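Local coordinates for protein quinoline 2-oxidoreductase large subunit (Pseudomonas putida, PDB 1T3Q) that carries the molybdopterin cytosine dinucleotide and molybdenum site of an oxidoreductase that hydroxylates quinoline at carbon 2, at residues Thr24-Gly29 with Val248-Gly253; Cys199-Arg204 with Tyr711-Thr716. All blocks are in the same frame, centred on the assembly; numbering follows the deposited sequence.

How the contacts relate
Contact 1 and contact 2 lie with their centres about 17 Å apart, and their segments alternate along the chain. They meet through 248-253 and 199-204. The backbone N of G252 is 2.7 Å from E202 OE1, a probable hydrogen bond, and the carbonyl O of G253 packs on P200 CB at 3.5 Å. Each loop touches a cofactor. G253 touches the pterin cytosine dinucleotide. The side chain of M201 comes to about 4 Å from a bound iron-sulfur cluster and about 10 Å from the pterin cytosine dinucleotide. The side chain of L26 is about 8 Å from a bound iron-sulfur cluster. Contact 1 is a charged pair near the surface, whereas contact 2 is buried and apolar.

Contact 1. Residues Thr24-Gly29 with Val248-Gly253; sequences TRLLTG and VPDVGG
L26 and D250 mark the closest approach of the two backbones, 9.1 Å from CA to CA, where the short helix 23-27 faces an irregular loop. Side chains bridge this gap. R25 and D250 reach in from opposite directions and form a salt bridge with two bonds. R25 NE donates to D250 OD2 at 3.0 Å, and R25 NH2 donates to D250 OD1 at 2.9 Å. Both bonds are nearly straight. This is the side-on grip, in which NE and one terminal nitrogen each take one carboxylate oxygen. Both oxygens are met on the syn side and lie close to the guanidinium plane. The two flat groups are still twisted by 26°, so the nitrogens sit somewhat out of the carboxylate plane. R25 has CG between its backbone N and carbonyl carbon (chi1 70°), and the chain then runs straight out to NE.

L26 adds a looser touch, its CD2 lying 4.1 Å from D250 OD2. The same oxygen accepts a bond from the backbone N of R32, which should steady the carboxylate. R25 NH2 is shared with E511 in a second salt bridge. R25 thus pairs with two acids, whose negative charges it probably offsets.

The contact ties helix 23-27 to the loop that follows strand 244-247, an edge strand of its sheet within this chain. That loop runs on to G253 in the pterin cytosine dinucleotide pocket, three residues past D250. E511 brings in helix 510-522. L105 of the small subunit packs on L26, and T213 of the second copy of this protein packs on R25.

Contact 2. Residues Cys199-Arg204 with Tyr711-Thr716; sequences CPMETR and YLIPTT
C199 faces two side chains of 711-716, with its CB turned to the Y711 ring and its sulfur to I713. CB lies 4.0 Å from Y711 CE2. It comes in obliquely to the ring. SG lies 5.3 Å from the centroid of the Y711 ring and 65° from the ring normal, a slanting sulfur-aromatic contact. SG is anti to the backbone N of C199 (chi1 -164°), and this carries it to I713 CG2 at 4.0 Å.

I713 uses both of its branches. While CG2 meets the cysteine, CD1 reaches M201 CE at 3.6 Å. This second pair meets tip to tip. The M201 chain bends at chi2 (-57°) and again at chi3, which brings its methyl group to the isoleucine although the side chain does not start out that way.

The phenol OH of Y711 is hydrogen-bonded to the backbone N of S197, and its ring meets that of F289 at an angle. F109 of the small subunit packs on M201, and R143 of that subunit on I713.

The four touching residues are buried, and their contacts join loops from the two molybdopterin cofactor-binding regions of the chain. All these contacts are apolar or sulfur-aromatic, so the join rests on close fit and dispersion rather than on charge. M201 also touches the iron-sulfur cluster, so this apolar contact borders a redox centre.

Contact 1. Residues Thr24-Gly29 with Val248-Gly253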
ATOM      1  N   THR B  24      18.141  10.173   3.746  1.00 14.42           N
ATOM      2  CA  THR B  24      17.524  11.132   2.841  1.00 16.14           C
ATOM      3  C   THR B  24      16.024  11.303   3.042  1.00 16.22           C
ATOM      4  O   THR B  24      15.534  12.431   3.089  1.00 15.89           O
ATOM      5  CB  THR B  24      17.845  10.787   1.373  1.00 17.71           C
ATOM      6  OG1 THR B  24      19.270  10.725   1.216  1.00 18.70           O
ATOM      7  CG2 THR B  24      17.306  11.863   0.437  1.00 18.84           C
ATOM      8  N   ARG B  25      15.283  10.211   3.185  1.00 15.86           N
ATOM      9  CA  ARG B  25      13.853  10.374   3.398  1.00 15.26           C
ATOM     10  C   ARG B  25      13.574  10.873   4.816  1.00 14.77           C
ATOM     11  O   ARG B  25      12.615  11.609   5.045  1.00 15.84           O
ATOM     12  CB  ARG B  25      13.094   9.061   3.138  1.00 16.87           C
ATOM     13  CG  ARG B  25      13.304   7.948   4.153  1.00 16.74           C
ATOM     14  CD  ARG B  25      12.334   6.793   3.840  1.00 18.60           C
ATOM     15  NE  ARG B  25      12.506   5.626   4.708  1.00 18.22           N
ATOM     16  CZ  ARG B  25      13.514   4.762   4.619  1.00 21.83           C
ATOM     17  NH1 ARG B  25      14.457   4.928   3.698  1.00 19.35           N
ATOM     18  NH2 ARG B  25      13.568   3.719   5.443  1.00 19.87           N
ATOM     19  N   LEU B  26      14.425  10.488   5.761  1.00 14.42           N
ATOM     20  CA  LEU B  26      14.246  10.879   7.156  1.00 15.99           C
ATOM     21  C   LEU B  26      14.634  12.331   7.452  1.00 15.76           C
ATOM     22  O   LEU B  26      14.308  12.858   8.513  1.00 17.29           O
ATOM     23  CB  LEU B  26      15.030   9.929   8.072  1.00 13.94           C
ATOM     24  CG  LEU B  26      14.646   8.443   7.982  1.00 14.03           C
ATOM     25  CD1 LEU B  26      15.566   7.624   8.883  1.00 15.27           C
ATOM     26  CD2 LEU B  26      13.181   8.247   8.371  1.00 15.07           C
ATOM     27  N   LEU B  27      15.321  12.973   6.511  1.00 15.66           N
ATOM     28  CA  LEU B  27      15.742  14.367   6.680  1.00 14.14           C
ATOM     29  C   LEU B  27      14.838  15.318   5.901  1.00 15.27           C
ATOM     30  O   LEU B  27      14.930  16.541   6.050  1.00 16.46           O
ATOM     31  CB  LEU B  27      17.189  14.548   6.194  1.00 13.32           C
ATOM     32  CG  LEU B  27      18.327  14.088   7.102  1.00 12.25           C
ATOM     33  CD1 LEU B  27      19.584  13.828   6.278  1.00 15.88           C
ATOM     34  CD2 LEU B  27      18.573  15.146   8.163  1.00 13.83           C
ATOM     35  N   THR B  28      13.965  14.757   5.072  1.00 14.97           N
ATOM     36  CA  THR B  28      13.067  15.560   4.255  1.00 16.38           C
ATOM     37  C   THR B  28      11.600  15.430   4.639  1.00 16.51           C
ATOM     38  O   THR B  28      10.720  15.880   3.903  1.00 17.56           O
ATOM     39  CB  THR B  28      13.207  15.183   2.781  1.00 17.07           C
ATOM     40  OG1 THR B  28      13.003  13.769   2.635  1.00 18.57           O
ATOM     41  CG2 THR B  28      14.600  15.558   2.267  1.00 16.09           C
ATOM     42  N   GLY B  29      11.340  14.818   5.789  1.00 16.39           N
ATOM     43  CA  GLY B  29       9.967  14.645   6.229  1.00 15.09           C
ATOM     44  C   GLY B  29       9.253  13.551   5.458  1.00 16.33           C
ATOM     45  O   GLY B  29       8.027  13.456   5.494  1.00 16.73           O
ATOM     46  N   VAL B 248       5.848  -3.391   8.865  1.00 14.68           N
ATOM     47  CA  VAL B 248       6.541  -2.499   9.779  1.00 14.94           C
ATOM     48  C   VAL B 248       7.003  -1.265   9.023  1.00 17.10           C
ATOM     49  O   VAL B 248       7.795  -1.365   8.091  1.00 15.65           O
ATOM     50  CB  VAL B 248       7.782  -3.175  10.397  1.00 14.47           C
ATOM     51  CG1 VAL B 248       8.375  -2.285  11.493  1.00 13.92           C
ATOM     52  CG2 VAL B 248       7.397  -4.545  10.970  1.00 17.69           C
ATOM     53  N   PRO B 249       6.488  -0.089   9.396  1.00 17.62           N
ATOM     54  CA  PRO B 249       6.907   1.137   8.706  1.00 17.91           C
ATOM     55  C   PRO B 249       8.212   1.578   9.352  1.00 16.27           C
ATOM     56  O   PRO B 249       8.841   0.798  10.060  1.00 14.97           O
ATOM     57  CB  PRO B 249       5.757   2.094   8.991  1.00 18.67           C
ATOM     58  CG  PRO B 249       5.333   1.698  10.380  1.00 20.64           C
ATOM     59  CD  PRO B 249       5.389   0.172  10.344  1.00 18.26           C
ATOM     60  N   ASP B 250       8.647   2.805   9.092  1.00 15.95           N
ATOM     61  CA  ASP B 250       9.851   3.290   9.749  1.00 15.28           C
ATOM     62  C   ASP B 250       9.431   3.402  11.211  1.00 13.70           C
ATOM     63  O   ASP B 250       8.295   3.781  11.499  1.00 15.95           O
ATOM     64  CB  ASP B 250      10.255   4.667   9.211  1.00 15.90           C
ATOM     65  CG  ASP B 250      10.808   4.600   7.795  1.00 17.25           C
ATOM     66  OD1 ASP B 250      11.607   3.681   7.528  1.00 17.33           O
ATOM     67  OD2 ASP B 250      10.461   5.467   6.958  1.00 17.80           O
ATOM     68  N   VAL B 251      10.323   3.049  12.127  1.00 13.17           N
ATOM     69  CA  VAL B 251      10.026   3.105  13.561  1.00 13.29           C
ATOM     70  C   VAL B 251      10.900   4.131  14.275  1.00 14.97           C
ATOM     71  O   VAL B 251      12.130   4.107  14.149  1.00 15.73           O
ATOM     72  CB  VAL B 251      10.226   1.705  14.210  1.00 12.91           C
ATOM     73  CG1 VAL B 251       9.994   1.777  15.702  1.00 12.20           C
ATOM     74  CG2 VAL B 251       9.266   0.711  13.579  1.00 13.94           C
ATOM     75  N   GLY B 252      10.258   5.024  15.031  1.00 13.95           N
ATOM     76  CA  GLY B 252      10.972   6.070  15.748  1.00 14.83           C
ATOM     77  C   GLY B 252      11.584   5.657  17.073  1.00 17.31           C
ATOM     78  O   GLY B 252      11.292   6.248  18.117  1.00 17.17           O
ATOM     79  N   GLY B 253      12.450   4.649  17.035  1.00 16.03           N
ATOM     80  CA  GLY B 253      13.084   4.181  18.253  1.00 15.22           C
ATOM     81  C   GLY B 253      12.292   3.053  18.887  1.00 15.35           C
ATOM     82  O   GLY B 253      11.061   3.096  18.917  1.00 14.98           O
TER

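Contact 2. Residues Cys199-Arg204 with Tyr711-Thr716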
ATOM      1  N   CYS B 199      11.201   5.082  26.797  1.00 15.96           N
ATOM      2  CA  CYS B 199      10.835   6.426  26.360  1.00 15.64           C
ATOM      3  C   CYS B 199      11.307   6.796  24.945  1.00 15.83           C
ATOM      4  O   CYS B 199      12.052   7.762  24.754  1.00 16.49           O
ATOM      5  CB  CYS B 199      11.361   7.449  27.384  1.00 16.07           C
ATOM      6  SG  CYS B 199      10.635   9.111  27.256  1.00 18.24           S
ATOM      7  N   PRO B 200      10.895   6.021  23.931  1.00 15.12           N
ATOM      8  CA  PRO B 200      11.309   6.346  22.563  1.00 14.70           C
ATOM      9  C   PRO B 200      10.565   7.627  22.176  1.00 16.00           C
ATOM     10  O   PRO B 200       9.478   7.870  22.690  1.00 15.43           O
ATOM     11  CB  PRO B 200      10.833   5.133  21.767  1.00 15.81           C
ATOM     12  CG  PRO B 200       9.589   4.724  22.513  1.00 14.92           C
ATOM     13  CD  PRO B 200      10.041   4.821  23.953  1.00 15.32           C
ATOM     14  N   MET B 201      11.130   8.451  21.294  1.00 14.98           N
ATOM     15  CA  MET B 201      10.436   9.687  20.922  1.00 15.63           C
ATOM     16  C   MET B 201       9.104   9.401  20.230  1.00 14.89           C
ATOM     17  O   MET B 201       8.162  10.189  20.341  1.00 16.60           O
ATOM     18  CB  MET B 201      11.329  10.586  20.054  1.00 16.48           C
ATOM     19  CG  MET B 201      12.410  11.303  20.858  1.00 20.22           C
ATOM     20  SD  MET B 201      11.753  12.327  22.227  1.00 26.13           S
ATOM     21  CE  MET B 201      11.816  11.138  23.590  1.00 25.53           C
ATOM     22  N   GLU B 202       9.025   8.285  19.509  1.00 14.13           N
ATOM     23  CA  GLU B 202       7.769   7.889  18.875  1.00 14.92           C
ATOM     24  C   GLU B 202       7.147   6.852  19.810  1.00 14.48           C
ATOM     25  O   GLU B 202       7.794   5.865  20.157  1.00 13.61           O
ATOM     26  CB  GLU B 202       7.996   7.228  17.516  1.00 14.74           C
ATOM     27  CG  GLU B 202       6.716   6.633  16.936  1.00 16.05           C
ATOM     28  CD  GLU B 202       6.978   5.593  15.868  1.00 15.73           C
ATOM     29  OE1 GLU B 202       7.768   4.659  16.124  1.00 14.96           O
ATOM     30  OE2 GLU B 202       6.388   5.698  14.776  1.00 17.29           O
ATOM     31  N   THR B 203       5.904   7.071  20.218  1.00 15.72           N
ATOM     32  CA  THR B 203       5.241   6.127  21.111  1.00 15.81           C
ATOM     33  C   THR B 203       4.806   4.900  20.316  1.00 15.89           C
ATOM     34  O   THR B 203       5.051   4.809  19.112  1.00 16.06           O
ATOM     35  CB  THR B 203       3.995   6.759  21.756  1.00 17.45           C
ATOM     36  OG1 THR B 203       3.101   7.195  20.726  1.00 17.96           O
ATOM     37  CG2 THR B 203       4.389   7.945  22.630  1.00 18.85           C
ATOM     38  N   ARG B 204       4.144   3.960  20.982  1.00 15.90           N
ATOM     39  CA  ARG B 204       3.683   2.760  20.298  1.00 17.11           C
ATOM     40  C   ARG B 204       2.458   3.055  19.449  1.00 17.03           C
ATOM     41  O   ARG B 204       1.711   4.001  19.710  1.00 17.84           O
ATOM     42  CB  ARG B 204       3.346   1.660  21.306  1.00 16.45           C
ATOM     43  CG  ARG B 204       4.521   1.235  22.179  1.00 19.15           C
ATOM     44  CD  ARG B 204       4.044   0.281  23.263  1.00 19.29           C
ATOM     45  NE  ARG B 204       2.976   0.871  24.062  1.00 18.21           N
ATOM     46  CZ  ARG B 204       2.208   0.182  24.899  1.00 22.57           C
ATOM     47  NH1 ARG B 204       1.254   0.797  25.589  1.00 23.25           N
ATOM     48  NH2 ARG B 204       2.388  -1.125  25.044  1.00 21.12           N
ATOM     49  N   TYR B 711       9.455  12.969  34.087  1.00 20.52           N
ATOM     50  CA  TYR B 711      10.389  11.930  33.669  1.00 20.16           C
ATOM     51  C   TYR B 711      11.436  12.639  32.823  1.00 20.87           C
ATOM     52  O   TYR B 711      11.182  13.011  31.676  1.00 20.74           O
ATOM     53  CB  TYR B 711       9.699  10.855  32.828  1.00 18.44           C
ATOM     54  CG  TYR B 711      10.584   9.649  32.607  1.00 18.46           C
ATOM     55  CD1 TYR B 711      10.761   8.701  33.617  1.00 16.21           C
ATOM     56  CD2 TYR B 711      11.293   9.482  31.412  1.00 15.31           C
ATOM     57  CE1 TYR B 711      11.629   7.614  33.444  1.00 16.50           C
ATOM     58  CE2 TYR B 711      12.163   8.400  31.232  1.00 16.99           C
ATOM     59  CZ  TYR B 711      12.324   7.473  32.252  1.00 13.43           C
ATOM     60  OH  TYR B 711      13.198   6.419  32.093  1.00 15.49           O
ATOM     61  N   LEU B 712      12.618  12.811  33.401  1.00 21.01           N
ATOM     62  CA  LEU B 712      13.698  13.526  32.753  1.00 21.14           C
ATOM     63  C   LEU B 712      14.683  12.674  31.962  1.00 21.21           C
ATOM     64  O   LEU B 712      15.399  11.851  32.539  1.00 20.99           O
ATOM     65  CB  LEU B 712      14.470  14.313  33.815  1.00 22.05           C
ATOM     66  CG  LEU B 712      13.631  15.003  34.895  1.00 23.01           C
ATOM     67  CD1 LEU B 712      14.562  15.678  35.897  1.00 22.39           C
ATOM     68  CD2 LEU B 712      12.692  16.019  34.251  1.00 25.07           C
ATOM     69  N   ILE B 713      14.715  12.860  30.644  1.00 19.97           N
ATOM     70  CA  ILE B 713      15.679  12.131  29.833  1.00 18.57           C
ATOM     71  C   ILE B 713      16.769  13.129  29.450  1.00 18.67           C
ATOM     72  O   ILE B 713      16.538  14.340  29.400  1.00 17.16           O
ATOM     73  CB  ILE B 713      15.065  11.501  28.561  1.00 19.30           C
ATOM     74  CG1 ILE B 713      14.421  12.577  27.688  1.00 17.81           C
ATOM     75  CG2 ILE B 713      14.072  10.397  28.950  1.00 17.84           C
ATOM     76  CD1 ILE B 713      14.019  12.065  26.326  1.00 16.90           C
ATOM     77  N   PRO B 714      17.977  12.633  29.181  1.00 16.88           N
ATOM     78  CA  PRO B 714      19.074  13.532  28.822  1.00 16.18           C
ATOM     79  C   PRO B 714      18.898  14.462  27.629  1.00 15.68           C
ATOM     80  O   PRO B 714      18.277  14.125  26.620  1.00 15.63           O
ATOM     81  CB  PRO B 714      20.275  12.589  28.675  1.00 16.60           C
ATOM     82  CG  PRO B 714      19.675  11.223  28.507  1.00 19.29           C
ATOM     83  CD  PRO B 714      18.449  11.252  29.367  1.00 17.12           C
ATOM     84  N   THR B 715      19.463  15.655  27.779  1.00 16.89           N
ATOM     85  CA  THR B 715      19.430  16.680  26.748  1.00 17.06           C
ATOM     86  C   THR B 715      20.875  16.923  26.308  1.00 18.17           C
ATOM     87  O   THR B 715      21.804  16.294  26.817  1.00 16.10           O
ATOM     88  CB  THR B 715      18.891  18.003  27.298  1.00 19.19           C
ATOM     89  OG1 THR B 715      19.827  18.525  28.250  1.00 20.39           O
ATOM     90  CG2 THR B 715      17.547  17.799  27.987  1.00 19.96           C
ATOM     91  N   THR B 716      21.054  17.841  25.364  1.00 17.17           N
ATOM     92  CA  THR B 716      22.379  18.198  24.866  1.00 17.84           C
ATOM     93  C   THR B 716      23.280  18.703  25.998  1.00 17.90           C
ATOM     94  O   THR B 716      24.504  18.723  25.865  1.00 20.94           O
ATOM     95  CB  THR B 716      22.276  19.324  23.823  1.00 17.44           C
ATOM     96  OG1 THR B 716      21.426  20.353  24.340  1.00 18.24           O
ATOM     97  CG2 THR B 716      21.713  18.809  22.512  1.00 16.99           C
TER